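Local coordinates for protein cellulase (Bacteroides salanitronis, PDB 6WQY) that probably hydrolyses internal beta-1,4-glucosidic bonds of cellulose and related plant glucans, through the family 5 endoglucanase domain held in this chain, at residues R76-W81 with N118-G123; F169-E174 with G220-V225; Y224-D229 with A249-D254; R245-V250 with P304-E309. One frame throughout, in Å; residues are numbered along the deposited sequence. Where two conformers were deposited one is given.

Interaction 1: R76-W81 with N118-G123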
loop_
_atom_site.group_PDB
_atom_site.type_symbol
_atom_site.label_atom_id
_atom_site.label_comp_id
_atom_site.label_asym_id
_atom_site.label_seq_id
_atom_site.Cartn_x
_atom_site.Cartn_y
_atom_site.Cartn_z
ATOM N N ARG A 76 -6.256 1.294 -2.549
ATOM C CA ARG A 76 -5.753 0.375 -1.541
ATOM C C ARG A 76 -6.602 0.535 -0.297
ATOM O O ARG A 76 -6.844 1.657 0.172
ATOM C CB ARG A 76 -4.279 0.650 -1.265
ATOM C CG ARG A 76 -3.629 -0.262 -0.226
ATOM C CD ARG A 76 -2.127 -0.165 -0.313
ATOM N NE ARG A 76 -1.361 -0.900 0.684
ATOM C CZ ARG A 76 -0.926 -0.410 1.836
ATOM N NH1 ARG A 76 -1.286 0.792 2.258
ATOM N NH2 ARG A 76 -0.113 -1.159 2.571
ATOM N N ILE A 77 -7.079 -0.596 0.206
ATOM C CA ILE A 77 -7.978 -0.699 1.346
ATOM C C ILE A 77 -7.195 -1.432 2.432
ATOM O O ILE A 77 -7.248 -2.673 2.530
ATOM C CB ILE A 77 -9.251 -1.480 0.965
ATOM C CG1 ILE A 77 -9.991 -0.824 -0.206
ATOM C CG2 ILE A 77 -10.168 -1.615 2.177
ATOM C CD1 ILE A 77 -10.970 -1.743 -0.908
ATOM N N PRO A 78 -6.451 -0.722 3.271
ATOM C CA PRO A 78 -5.782 -1.382 4.397
ATOM C C PRO A 78 -6.830 -1.957 5.334
ATOM O O PRO A 78 -7.830 -1.299 5.640
ATOM C CB PRO A 78 -4.979 -0.259 5.051
ATOM C CG PRO A 78 -5.427 0.987 4.472
ATOM C CD PRO A 78 -6.160 0.716 3.206
ATOM N N VAL A 79 -6.588 -3.181 5.821
ATOM C CA VAL A 79 -7.526 -3.833 6.732
ATOM C C VAL A 79 -6.743 -4.371 7.925
ATOM O O VAL A 79 -5.863 -5.223 7.760
ATOM C CB VAL A 79 -8.304 -4.988 6.079
ATOM C CG1 VAL A 79 -9.281 -5.577 7.102
ATOM C CG2 VAL A 79 -9.040 -4.530 4.837
ATOM N N THR A 80 -7.089 -3.891 9.116
ATOM C CA THR A 80 -6.620 -4.466 10.367
ATOM C C THR A 80 -7.653 -5.475 10.844
ATOM O O THR A 80 -8.855 -5.188 10.843
ATOM C CB THR A 80 -6.411 -3.358 11.391
ATOM O OG1 THR A 80 -5.322 -2.551 10.933
ATOM C CG2 THR A 80 -6.100 -3.902 12.777
ATOM N N TRP A 81 -7.189 -6.665 11.254
ATOM C CA TRP A 81 -8.067 -7.775 11.584
ATOM C C TRP A 81 -8.053 -8.075 13.077
ATOM O O TRP A 81 -8.712 -9.027 13.525
ATOM C CB TRP A 81 -7.680 -9.027 10.783
ATOM C CG TRP A 81 -7.676 -8.821 9.288
ATOM C CD1 TRP A 81 -6.663 -8.305 8.547
ATOM C CD2 TRP A 81 -8.728 -9.122 8.356
ATOM N NE1 TRP A 81 -6.998 -8.271 7.215
ATOM C CE2 TRP A 81 -8.260 -8.769 7.074
ATOM C CE3 TRP A 81 -10.014 -9.652 8.475
ATOM C CZ2 TRP A 81 -9.034 -8.924 5.929
ATOM C CZ3 TRP A 81 -10.777 -9.800 7.332
ATOM C CH2 TRP A 81 -10.281 -9.448 6.080
ATOM N N ASN A 118 -5.417 -6.050 2.315
ATOM C CA ASN A 118 -4.212 -6.581 2.948
ATOM C C ASN A 118 -4.510 -7.031 4.382
ATOM O O ASN A 118 -5.659 -7.100 4.827
ATOM C CB ASN A 118 -3.058 -5.560 2.883
ATOM C CG ASN A 118 -3.216 -4.423 3.880
ATOM O OD1 ASN A 118 -4.217 -4.354 4.603
ATOM N ND2 ASN A 118 -2.243 -3.533 3.914
ATOM N N ILE A 119 -3.435 -7.401 5.080
ATOM C CA ILE A 119 -3.368 -7.476 6.539
ATOM C C ILE A 119 -2.506 -6.301 6.988
ATOM O O ILE A 119 -1.337 -6.205 6.590
ATOM C CB ILE A 119 -2.786 -8.819 7.004
ATOM C CG1 ILE A 119 -3.719 -9.975 6.640
ATOM C CG2 ILE A 119 -2.493 -8.774 8.497
ATOM C CD1 ILE A 119 -3.170 -11.351 6.989
ATOM N N HIS A 120 -3.072 -5.397 7.800
ATOM C CA HIS A 120 -2.430 -4.105 8.033
ATOM C C HIS A 120 -1.846 -4.048 9.436
ATOM O O HIS A 120 -0.730 -4.559 9.656
ATOM C CB HIS A 120 -3.374 -2.954 7.658
ATOM C CG HIS A 120 -2.676 -1.679 7.342
ATOM N ND1 HIS A 120 -2.103 -1.435 6.107
ATOM C CD2 HIS A 120 -2.486 -0.571 8.097
ATOM C CE1 HIS A 120 -1.614 -0.204 6.126
ATOM N NE2 HIS A 120 -1.821 0.340 7.319
ATOM N N HIS A 121 -2.511 -3.412 10.416
ATOM C CA HIS A 121 -1.854 -3.178 11.715
ATOM C C HIS A 121 -1.728 -4.426 12.581
ATOM O O HIS A 121 -1.087 -4.355 13.633
ATOM C CB HIS A 121 -2.489 -2.019 12.459
ATOM C CG HIS A 121 -2.189 -0.692 11.849
ATOM N ND1 HIS A 121 -0.938 -0.359 11.372
ATOM C CD2 HIS A 121 -2.987 0.387 11.642
ATOM C CE1 HIS A 121 -0.987 0.880 10.907
ATOM N NE2 HIS A 121 -2.216 1.360 11.060
ATOM N N ASP A 122 -2.243 -5.571 12.145
ATOM C CA ASP A 122 -1.851 -6.822 12.789
ATOM C C ASP A 122 -0.341 -6.948 12.875
ATOM O O ASP A 122 0.178 -7.579 13.796
ATOM C CB ASP A 122 -2.381 -8.017 11.997
ATOM C CG ASP A 122 -3.889 -8.033 11.881
ATOM O OD1 ASP A 122 -4.434 -7.068 11.291
ATOM O OD2 ASP A 122 -4.522 -9.018 12.351
ATOM N N GLY A 123 0.377 -6.385 11.905
ATOM C CA GLY A 123 1.815 -6.413 11.882
ATOM C C GLY A 123 2.489 -5.202 12.473
ATOM O O GLY A 123 3.719 -5.093 12.354
#

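Interaction 2: F169-E174 with G220-V225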
loop_
_atom_site.group_PDB
_atom_site.type_symbol
_atom_site.label_atom_id
_atom_site.label_comp_id
_atom_site.label_asym_id
_atom_site.label_seq_id
_atom_site.Cartn_x
_atom_site.Cartn_y
_atom_site.Cartn_z
ATOM N N PHE A 169 -4.648 -8.997 -3.753
ATOM C CA PHE A 169 -4.355 -9.267 -2.345
ATOM C C PHE A 169 -2.895 -8.891 -2.072
ATOM O O PHE A 169 -2.008 -9.332 -2.810
ATOM C CB PHE A 169 -4.515 -10.759 -2.004
ATOM C CG PHE A 169 -5.881 -11.353 -2.286
ATOM C CD1 PHE A 169 -7.048 -10.605 -2.331
ATOM C CD2 PHE A 169 -5.960 -12.722 -2.490
ATOM C CE1 PHE A 169 -8.268 -11.217 -2.584
ATOM C CE2 PHE A 169 -7.171 -13.335 -2.744
ATOM C CZ PHE A 169 -8.331 -12.588 -2.786
ATOM N N GLU A 170 -2.654 -8.130 -0.999
ATOM C CA GLU A 170 -1.318 -7.744 -0.539
ATOM C C GLU A 170 -1.069 -8.437 0.800
ATOM O O GLU A 170 -1.847 -8.273 1.735
ATOM C CB GLU A 170 -1.262 -6.226 -0.394
ATOM C CG GLU A 170 0.000 -5.688 0.235
ATOM C CD GLU A 170 -0.116 -4.204 0.506
ATOM O OE1 GLU A 170 -0.082 -3.403 -0.484
ATOM O OE2 GLU A 170 -0.275 -3.821 1.682
ATOM N N ALA A 171 0.020 -9.205 0.889
ATOM C CA ALA A 171 0.195 -10.181 1.963
ATOM C C ALA A 171 0.101 -9.557 3.343
ATOM O O ALA A 171 -0.491 -10.146 4.258
ATOM C CB ALA A 171 1.571 -10.815 1.811
ATOM N N MET A 172 0.778 -8.420 3.526
ATOM C CA MET A 172 0.922 -7.733 4.806
ATOM C C MET A 172 1.468 -6.353 4.493
ATOM O O MET A 172 1.682 -6.003 3.325
ATOM C CB MET A 172 1.770 -8.522 5.792
ATOM C CG MET A 172 3.161 -8.807 5.364
ATOM S SD MET A 172 3.863 -10.232 6.248
ATOM C CE MET A 172 3.174 -11.548 5.238
ATOM N N ASN A 173 1.663 -5.553 5.550
ATOM C CA ASN A 173 1.944 -4.127 5.419
ATOM C C ASN A 173 3.421 -3.818 5.658
ATOM O O ASN A 173 4.235 -4.028 4.748
ATOM C CB ASN A 173 0.992 -3.328 6.317
ATOM C CG ASN A 173 1.198 -1.849 6.165
ATOM O OD1 ASN A 173 1.373 -1.370 5.046
ATOM N ND2 ASN A 173 1.212 -1.120 7.273
ATOM N N GLU A 174 3.775 -3.335 6.856
ATOM C CA GLU A 174 5.117 -2.847 7.177
ATOM C C GLU A 174 5.674 -3.713 8.292
ATOM O O GLU A 174 5.328 -3.545 9.460
ATOM C CB GLU A 174 5.070 -1.382 7.606
ATOM C CG GLU A 174 4.712 -0.448 6.486
ATOM C CD GLU A 174 4.696 1.018 6.863
ATOM O OE1 GLU A 174 4.703 1.340 8.081
ATOM O OE2 GLU A 174 4.703 1.889 5.948
ATOM N N GLY A 220 0.370 -8.688 -4.124
ATOM C CA GLY A 220 1.452 -7.827 -3.667
ATOM C C GLY A 220 2.192 -8.469 -2.502
ATOM O O GLY A 220 1.570 -9.038 -1.608
ATOM N N VAL A 221 3.516 -8.355 -2.523
ATOM C CA VAL A 221 4.383 -8.908 -1.485
ATOM C C VAL A 221 5.431 -7.869 -1.107
ATOM O O VAL A 221 6.112 -7.337 -1.994
ATOM C CB VAL A 221 5.017 -10.243 -1.923
ATOM C CG1 VAL A 221 3.993 -11.365 -1.817
ATOM C CG2 VAL A 221 5.575 -10.163 -3.342
ATOM N N PRO A 222 5.595 -7.557 0.189
ATOM C CA PRO A 222 6.522 -6.494 0.572
ATOM C C PRO A 222 7.901 -6.983 0.979
ATOM O O PRO A 222 8.111 -8.141 1.353
ATOM C CB PRO A 222 5.819 -5.858 1.781
ATOM C CG PRO A 222 5.177 -7.048 2.463
ATOM C CD PRO A 222 4.686 -7.914 1.299
ATOM N N GLY A 223 8.851 -6.046 0.954
ATOM C CA GLY A 223 10.117 -6.202 1.626
ATOM C C GLY A 223 10.071 -5.613 3.022
ATOM O O GLY A 223 9.060 -5.076 3.483
ATOM N N TYR A 224 11.210 -5.704 3.704
ATOM C CA TYR A 224 11.280 -5.335 5.110
ATOM C C TYR A 224 10.955 -3.862 5.304
ATOM O O TYR A 224 11.522 -2.995 4.625
ATOM C CB TYR A 224 12.666 -5.688 5.664
ATOM C CG TYR A 224 12.722 -5.732 7.175
ATOM C CD1 TYR A 224 12.956 -4.597 7.925
ATOM C CD2 TYR A 224 12.573 -6.939 7.858
ATOM C CE1 TYR A 224 13.016 -4.641 9.300
ATOM C CE2 TYR A 224 12.649 -6.992 9.234
ATOM C CZ TYR A 224 12.894 -5.850 9.955
ATOM O OH TYR A 224 12.984 -5.861 11.331
ATOM N N VAL A 225 10.006 -3.608 6.215
ATOM C CA VAL A 225 9.465 -2.294 6.568
ATOM C C VAL A 225 9.112 -1.456 5.347
ATOM O O VAL A 225 9.052 -0.229 5.424
ATOM C CB VAL A 225 10.321 -1.584 7.651
ATOM C CG1 VAL A 225 11.582 -0.933 7.094
ATOM C CG2 VAL A 225 9.488 -0.581 8.449
HETATM O O HOH W 1 6.857 -5.053 5.166
#

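Interaction 3: Y224-D229 with A249-D254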
loop_
_atom_site.group_PDB
_atom_site.type_symbol
_atom_site.label_atom_id
_atom_site.label_comp_id
_atom_site.label_asym_id
_atom_site.label_seq_id
_atom_site.Cartn_x
_atom_site.Cartn_y
_atom_site.Cartn_z
ATOM N N TYR A 224 11.210 -5.704 3.704
ATOM C CA TYR A 224 11.280 -5.335 5.110
ATOM C C TYR A 224 10.955 -3.862 5.304
ATOM O O TYR A 224 11.522 -2.995 4.625
ATOM C CB TYR A 224 12.666 -5.688 5.664
ATOM C CG TYR A 224 12.722 -5.732 7.175
ATOM C CD1 TYR A 224 12.956 -4.597 7.925
ATOM C CD2 TYR A 224 12.573 -6.939 7.858
ATOM C CE1 TYR A 224 13.016 -4.641 9.300
ATOM C CE2 TYR A 224 12.649 -6.992 9.234
ATOM C CZ TYR A 224 12.894 -5.850 9.955
ATOM O OH TYR A 224 12.984 -5.861 11.331
ATOM N N VAL A 225 10.006 -3.608 6.215
ATOM C CA VAL A 225 9.465 -2.294 6.568
ATOM C C VAL A 225 9.112 -1.456 5.347
ATOM O O VAL A 225 9.052 -0.229 5.424
ATOM C CB VAL A 225 10.321 -1.584 7.651
ATOM C CG1 VAL A 225 11.582 -0.933 7.094
ATOM C CG2 VAL A 225 9.488 -0.581 8.449
ATOM N N THR A 226 8.769 -2.114 4.237
ATOM C CA THR A 226 8.464 -1.468 2.952
ATOM C C THR A 226 9.530 -0.453 2.536
ATOM O O THR A 226 9.243 0.510 1.814
ATOM C CB THR A 226 7.047 -0.891 2.869
ATOM O OG1 THR A 226 6.831 0.115 3.865
ATOM C CG2 THR A 226 6.008 -1.969 3.018
ATOM N N ASN A 227 10.768 -0.683 2.939
ATOM C CA ASN A 227 11.860 0.240 2.646
ATOM C C ASN A 227 12.536 -0.139 1.334
ATOM O O ASN A 227 12.896 -1.296 1.130
ATOM C CB ASN A 227 12.871 0.178 3.785
ATOM C CG ASN A 227 14.064 1.052 3.530
ATOM O OD1 ASN A 227 15.101 0.597 3.028
ATOM N ND2 ASN A 227 13.937 2.325 3.845
ATOM N N ILE A 228 12.709 0.829 0.435
ATOM C CA ILE A 228 13.277 0.503 -0.876
ATOM C C ILE A 228 14.644 -0.175 -0.756
ATOM O O ILE A 228 14.903 -1.194 -1.413
ATOM C CB ILE A 228 13.313 1.737 -1.793
ATOM C CG1 ILE A 228 11.896 2.029 -2.307
ATOM C CG2 ILE A 228 14.290 1.524 -2.953
ATOM C CD1 ILE A 228 11.753 3.311 -3.089
ATOM N N ASP A 229 15.547 0.368 0.060
ATOM C CA ASP A 229 16.885 -0.212 0.123
ATOM C C ASP A 229 16.854 -1.629 0.685
ATOM O O ASP A 229 17.512 -2.538 0.157
ATOM C CB ASP A 229 17.816 0.685 0.930
ATOM C CG ASP A 229 18.241 1.892 0.145
ATOM O OD1 ASP A 229 18.981 1.716 -0.845
ATOM O OD2 ASP A 229 17.783 3.003 0.488
ATOM N N ALA A 249 5.827 -4.681 -3.295
ATOM C CA ALA A 249 5.248 -3.505 -2.661
ATOM C C ALA A 249 6.307 -2.757 -1.866
ATOM O O ALA A 249 6.978 -3.356 -1.029
ATOM C CB ALA A 249 4.125 -3.931 -1.710
ATOM N N VAL A 250 6.435 -1.437 -2.105
ATOM C CA VAL A 250 7.265 -0.560 -1.286
ATOM C C VAL A 250 6.436 0.653 -0.882
ATOM O O VAL A 250 5.431 0.980 -1.506
ATOM C CB VAL A 250 8.566 -0.121 -1.987
ATOM C CG1 VAL A 250 9.459 -1.319 -2.260
ATOM C CG2 VAL A 250 8.281 0.654 -3.250
ATOM N N HIS A 251 6.889 1.344 0.160
ATOM C CA HIS A 251 6.305 2.623 0.561
ATOM C C HIS A 251 7.374 3.698 0.436
ATOM O O HIS A 251 8.568 3.422 0.604
ATOM C CB HIS A 251 5.760 2.581 1.999
ATOM C CG HIS A 251 4.617 1.626 2.175
ATOM N ND1 HIS A 251 4.048 1.341 3.396
ATOM C CD2 HIS A 251 3.925 0.900 1.269
ATOM C CE1 HIS A 251 3.056 0.475 3.236
ATOM N NE2 HIS A 251 2.958 0.186 1.953
ATOM N N PHE A 252 6.950 4.930 0.138
ATOM C CA PHE A 252 7.902 6.002 -0.122
ATOM C C PHE A 252 7.354 7.324 0.385
ATOM O O PHE A 252 6.462 7.902 -0.243
ATOM C CB PHE A 252 8.232 6.121 -1.612
ATOM C CG PHE A 252 9.249 7.184 -1.913
ATOM C CD1 PHE A 252 10.603 6.937 -1.730
ATOM C CD2 PHE A 252 8.862 8.438 -2.365
ATOM C CE1 PHE A 252 11.542 7.910 -2.007
ATOM C CE2 PHE A 252 9.799 9.410 -2.638
ATOM C CZ PHE A 252 11.135 9.145 -2.458
ATOM N N TYR A 253 7.931 7.812 1.474
ATOM C CA TYR A 253 7.567 9.092 2.066
ATOM C C TYR A 253 8.769 10.027 2.169
ATOM O O TYR A 253 8.685 11.079 2.825
ATOM C CB TYR A 253 6.978 8.891 3.451
ATOM C CG TYR A 253 5.622 8.221 3.513
ATOM C CD1 TYR A 253 4.478 8.945 3.213
ATOM C CD2 TYR A 253 5.484 6.898 3.919
ATOM C CE1 TYR A 253 3.226 8.377 3.331
ATOM C CE2 TYR A 253 4.231 6.318 4.019
ATOM C CZ TYR A 253 3.102 7.063 3.734
ATOM O OH TYR A 253 1.827 6.579 3.897
ATOM N N ASP A 254 9.889 9.692 1.539
ATOM C CA ASP A 254 11.107 10.449 1.790
ATOM C C ASP A 254 10.946 11.896 1.328
ATOM O O ASP A 254 10.490 12.128 0.204
ATOM C CB ASP A 254 12.292 9.867 1.017
ATOM C CG ASP A 254 12.705 8.485 1.464
ATOM O OD1 ASP A 254 12.184 7.963 2.480
ATOM O OD2 ASP A 254 13.621 7.922 0.777
HETATM O O HOH W 2 11.448 3.462 0.923
#

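Interaction 4: R245-V250 with P304-E309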
loop_
_atom_site.group_PDB
_atom_site.type_symbol
_atom_site.label_atom_id
_atom_site.label_comp_id
_atom_site.label_asym_id
_atom_site.label_seq_id
_atom_site.Cartn_x
_atom_site.Cartn_y
_atom_site.Cartn_z
ATOM N N ARG A 245 2.519 -12.537 -11.837
ATOM C CA ARG A 245 1.370 -12.184 -11.015
ATOM C C ARG A 245 1.770 -11.821 -9.595
ATOM O O ARG A 245 0.892 -11.748 -8.723
ATOM C CB ARG A 245 0.312 -13.288 -11.007
ATOM C CG ARG A 245 -0.374 -13.512 -12.354
ATOM C CD ARG A 245 -1.242 -12.336 -12.751
ATOM N NE ARG A 245 -1.876 -12.533 -14.048
ATOM C CZ ARG A 245 -1.298 -12.251 -15.212
ATOM N NH1 ARG A 245 -0.058 -11.758 -15.253
ATOM N NH2 ARG A 245 -1.950 -12.461 -16.346
ATOM N N LEU A 246 3.053 -11.578 -9.337
ATOM C CA LEU A 246 3.531 -11.108 -8.046
ATOM C C LEU A 246 4.182 -9.747 -8.227
ATOM O O LEU A 246 5.064 -9.581 -9.077
ATOM C CB LEU A 246 4.541 -12.065 -7.421
ATOM C CG LEU A 246 4.040 -13.476 -7.168
ATOM C CD1 LEU A 246 5.149 -14.292 -6.514
ATOM C CD2 LEU A 246 2.773 -13.521 -6.338
ATOM N N MET A 247 3.755 -8.781 -7.412
ATOM C CA MET A 247 4.233 -7.405 -7.493
ATOM C C MET A 247 4.908 -7.027 -6.182
ATOM O O MET A 247 4.355 -7.292 -5.107
ATOM C CB MET A 247 3.071 -6.429 -7.766
ATOM C CG MET A 247 2.132 -6.860 -8.886
ATOM S SD MET A 247 0.855 -5.675 -9.283
ATOM C CE MET A 247 -0.108 -5.703 -7.777
ATOM N N VAL A 248 6.088 -6.424 -6.264
ATOM C CA VAL A 248 6.819 -5.995 -5.073
ATOM C C VAL A 248 6.222 -4.694 -4.561
ATOM O O VAL A 248 6.143 -3.702 -5.291
ATOM C CB VAL A 248 8.304 -5.808 -5.390
ATOM C CG1 VAL A 248 9.090 -5.456 -4.138
ATOM C CG2 VAL A 248 8.881 -7.061 -6.053
ATOM N N ALA A 249 5.827 -4.681 -3.295
ATOM C CA ALA A 249 5.248 -3.505 -2.661
ATOM C C ALA A 249 6.307 -2.757 -1.866
ATOM O O ALA A 249 6.978 -3.356 -1.029
ATOM C CB ALA A 249 4.125 -3.931 -1.710
ATOM N N VAL A 250 6.435 -1.437 -2.105
ATOM C CA VAL A 250 7.265 -0.560 -1.286
ATOM C C VAL A 250 6.436 0.653 -0.882
ATOM O O VAL A 250 5.431 0.980 -1.506
ATOM C CB VAL A 250 8.566 -0.121 -1.987
ATOM C CG1 VAL A 250 9.459 -1.319 -2.260
ATOM C CG2 VAL A 250 8.281 0.654 -3.250
ATOM N N PRO A 304 7.161 -6.706 -11.651
ATOM C CA PRO A 304 6.404 -5.479 -11.366
ATOM C C PRO A 304 6.557 -5.057 -9.916
ATOM O O PRO A 304 6.860 -5.864 -9.037
ATOM C CB PRO A 304 4.951 -5.861 -11.688
ATOM C CG PRO A 304 4.902 -7.339 -11.549
ATOM C CD PRO A 304 6.279 -7.876 -11.821
ATOM N N ALA A 305 6.316 -3.768 -9.679
ATOM C CA ALA A 305 6.406 -3.203 -8.342
ATOM C C ALA A 305 5.473 -2.012 -8.248
ATOM O O ALA A 305 5.202 -1.340 -9.245
ATOM C CB ALA A 305 7.841 -2.767 -8.028
ATOM N N TYR A 306 5.012 -1.722 -7.027
ATOM C CA TYR A 306 4.129 -0.587 -6.817
ATOM C C TYR A 306 4.487 0.123 -5.526
ATOM O O TYR A 306 5.070 -0.449 -4.610
ATOM C CB TYR A 306 2.645 -0.966 -6.824
ATOM C CG TYR A 306 2.176 -1.884 -5.705
ATOM C CD1 TYR A 306 2.415 -3.246 -5.755
ATOM C CD2 TYR A 306 1.462 -1.392 -4.617
ATOM C CE1 TYR A 306 1.968 -4.095 -4.755
ATOM C CE2 TYR A 306 1.010 -2.229 -3.613
ATOM C CZ TYR A 306 1.258 -3.591 -3.682
ATOM O OH TYR A 306 0.810 -4.467 -2.723
ATOM N N ILE A 307 4.135 1.402 -5.477
ATOM C CA ILE A 307 4.363 2.254 -4.310
ATOM C C ILE A 307 3.025 2.297 -3.579
ATOM O O ILE A 307 2.128 3.084 -3.900
ATOM C CB ILE A 307 4.876 3.633 -4.716
ATOM C CG1 ILE A 307 6.229 3.528 -5.432
ATOM C CG2 ILE A 307 4.983 4.534 -3.500
ATOM C CD1 ILE A 307 6.551 4.710 -6.285
ATOM N N GLY A 308 2.870 1.406 -2.605
ATOM C CA GLY A 308 1.604 1.229 -1.924
ATOM C C GLY A 308 1.194 2.396 -1.051
ATOM O O GLY A 308 0.005 2.523 -0.739
ATOM N N GLU A 309 2.156 3.224 -0.624
ATOM C CA GLU A 309 1.874 4.449 0.108
ATOM C C GLU A 309 2.924 5.493 -0.265
ATOM O O GLU A 309 4.122 5.182 -0.315
ATOM C CB GLU A 309 1.914 4.258 1.625
ATOM C CG GLU A 309 0.921 3.267 2.167
ATOM C CD GLU A 309 0.976 3.093 3.681
ATOM O OE1 GLU A 309 1.563 3.963 4.376
ATOM O OE2 GLU A 309 0.405 2.073 4.171
#

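Interaction 1: R76-W81 with N118-G123
N118 and V79 join neighbouring strands at the C-terminal rim of a TIM barrel, the end at which this fold places its active site, and show how a side chain can extend strand pairing into the loops. N118 CG takes the crowded position between the backbone N and the carbonyl carbon (chi1 76°), which sets its amide alongside 76-81. N118 OD1 accepts V79 N at 2.9 Å. At the other end of the amide, N118 ND2 donates to H120 ND1 at 3.0 Å, nearly in both the amide and the imidazole planes, and also reaches E170. An alanine in place of N118 would probably leave V79 N and H120 ND1 without these partners and the imidazole freer to turn.

The H120 ring is covered on one face by P78, whose CB makes a CH-pi contact 3.5 Å from the ring centroid. N118 ND2 also lies over one face of the R76 guanidinium; both are donors, and the arginine is instead held by N36 and N173 and by salt bridges to E170 and E309. Farther along, H120 N donates to V79 O, and T80 OG1, itself hydrogen-bonded to D42 O, accepts H121 N at 3.0 Å.

W81 closes the contact with two donors. Its backbone N meets the syn lone pair of D122 OD1 at 2.8 Å in an almost linear bond (174°), while D122 OD2 is taken by W129. With V79 CG1 over one indole face, W81 NE1 donates in the ring plane to a lone pair of N118 O, 3.0 Å away.

Interaction 2: F169-E174 with G220-V225
G220 N donates to F169 O at 2.8 Å, and A171 N in turn donates to G220 O at 2.9 Å, with a weaker CA-H...O contact from E170 CA to G220 O beside it at 3.3 Å. Together these form the parallel bridge between E170 and G220, the one bridge the two segments make before the chain leaves the strand. The strand character ends at A171, where the backbone turns helical (phi/psi -57/-46°).

Beyond the bridge, P222 packs between the two segments. M172 CG stands between its backbone N and carbonyl carbon (chi1 60°), and the side chain crosses the proline ring at about a right angle, with M172 CG 3.9 Å from P222 CG. The same ring carbon lies against M172 O, and P222 CB against N173 O. On the A171 side, the methyl only brushes P222 CD and V221 CG1. Where the main chains no longer bond directly, a water links N173 O and G223 O, donating to both at 2.8 Å, before E174 and V225 come together again.

The extended E170 side chain, beside a glycine that offers none, enters the barrel interior, where Y306, R76 and N118 hold its carboxylate. Outside, helix 191-209 packs on A171 and M172 through W199, N200 and F203; within the sheet, strands 114-118 and 246-251 flank the pair.

Interaction 3: Y224-D229 with A249-D254
T226 packs its methyl over one face of the H251 ring in the beta-alpha-beta unit formed by strand 219-222, helix 228-234 and strand 246-251, part of the TIM barrel. The methyl, T226 CG2, sits over the centre of the imidazole, 3.7 Å from the H251 ring centroid and only 3° off the ring normal, a clean CH-pi contact. What places it there is the first torsion of T226 (chi1 61°): OG1 lies between the backbone N and the carbonyl carbon and donates to V225 O at 2.7 Å, from above that carbonyl's plane, leaving CG2 turned to the ring. V225 and T226 both have left-handed helical backbone angles, which bend the loop back upon the strand.

The backbones are fastened at the same place, where H251 N donates to T226 O at 3.0 Å. H251 ND1 is hydrogen-bonded to E174 OE2, which fixes the ring's rotation. An alanine in place of H251 would probably deprive that glutamate oxygen of its partner and open a gap where the threonine methyl now packs.

Toward the helix the contact becomes apolar. I228, the first residue of the helix after its N-cap N227, slants across V250, with I228 CG1 4.0 Å from V250 CB, and I228 CD1 reaches obliquely to F252 CD1. One water links the helix start to the strand, accepting from I228 N at 3.0 Å and donating to H251 O at 2.9 Å.

Interaction 4: R245-V250 with P304-E309
A249 lies over one face of the Y306 ring, toward its rim, with A249 CB 3.5 Å from Y306 CZ. The tyrosine gets there because its CG stands between the backbone N and the carbonyl carbon (chi1 65°), swinging the ring toward the adjoining strand. M247 borders the ring from its edge, M247 CB lying 3.8 Å from Y306 CD1, while M247 CG crosses to meet P304 CG at 3.9 Å. P304 in turn presses CG close to L246 O, filling the hollow at the start of the pair. The small A249 suits the ring, and at G308 a CB would be crowded by Y306 CE2.

The opposite face of the sheet is more even: V248 CB sits 4.1 Å from A305 CB, and V250 CG2 rests slantwise on I307 CG1. The two strands are joined by four backbone bonds, from V248 N to P304 O, Y306 N to V248 O, V250 N to Y306 O and G308 N to V250 O, in a parallel ladder between segments whose axes are 36° apart.

Inside the barrel, Y306 OH bonds to E170. On the outer face, helix 284-299 covers the valines, A305 and I307 through F291, M294 and F298, T231 of helix 228-234 touches both valines, and strand 219-222 pairs with the other edge of strand 246-251.

How the interactions relate
From the N terminus, interaction 1 closes a loop of 36 residues around helix 95-110, joining strands 74-77 and 114-118. Interaction 2 follows in series and ties strand 167-170 to 219-222. Interaction 3 begins where interaction 2 ends, sharing Y224 and V225, and folds the start of helix 228-234 back on strand 246-251; interaction 4 starts on that strand, sharing A249 and V250, and spans 53 residues to strand 305-310. None nests inside another: the contacts advance around the barrel. Further bonds unite them, V221 N of interaction 2 with M247 O of interaction 4, and Y253 of interaction 3 with E309 of interaction 4.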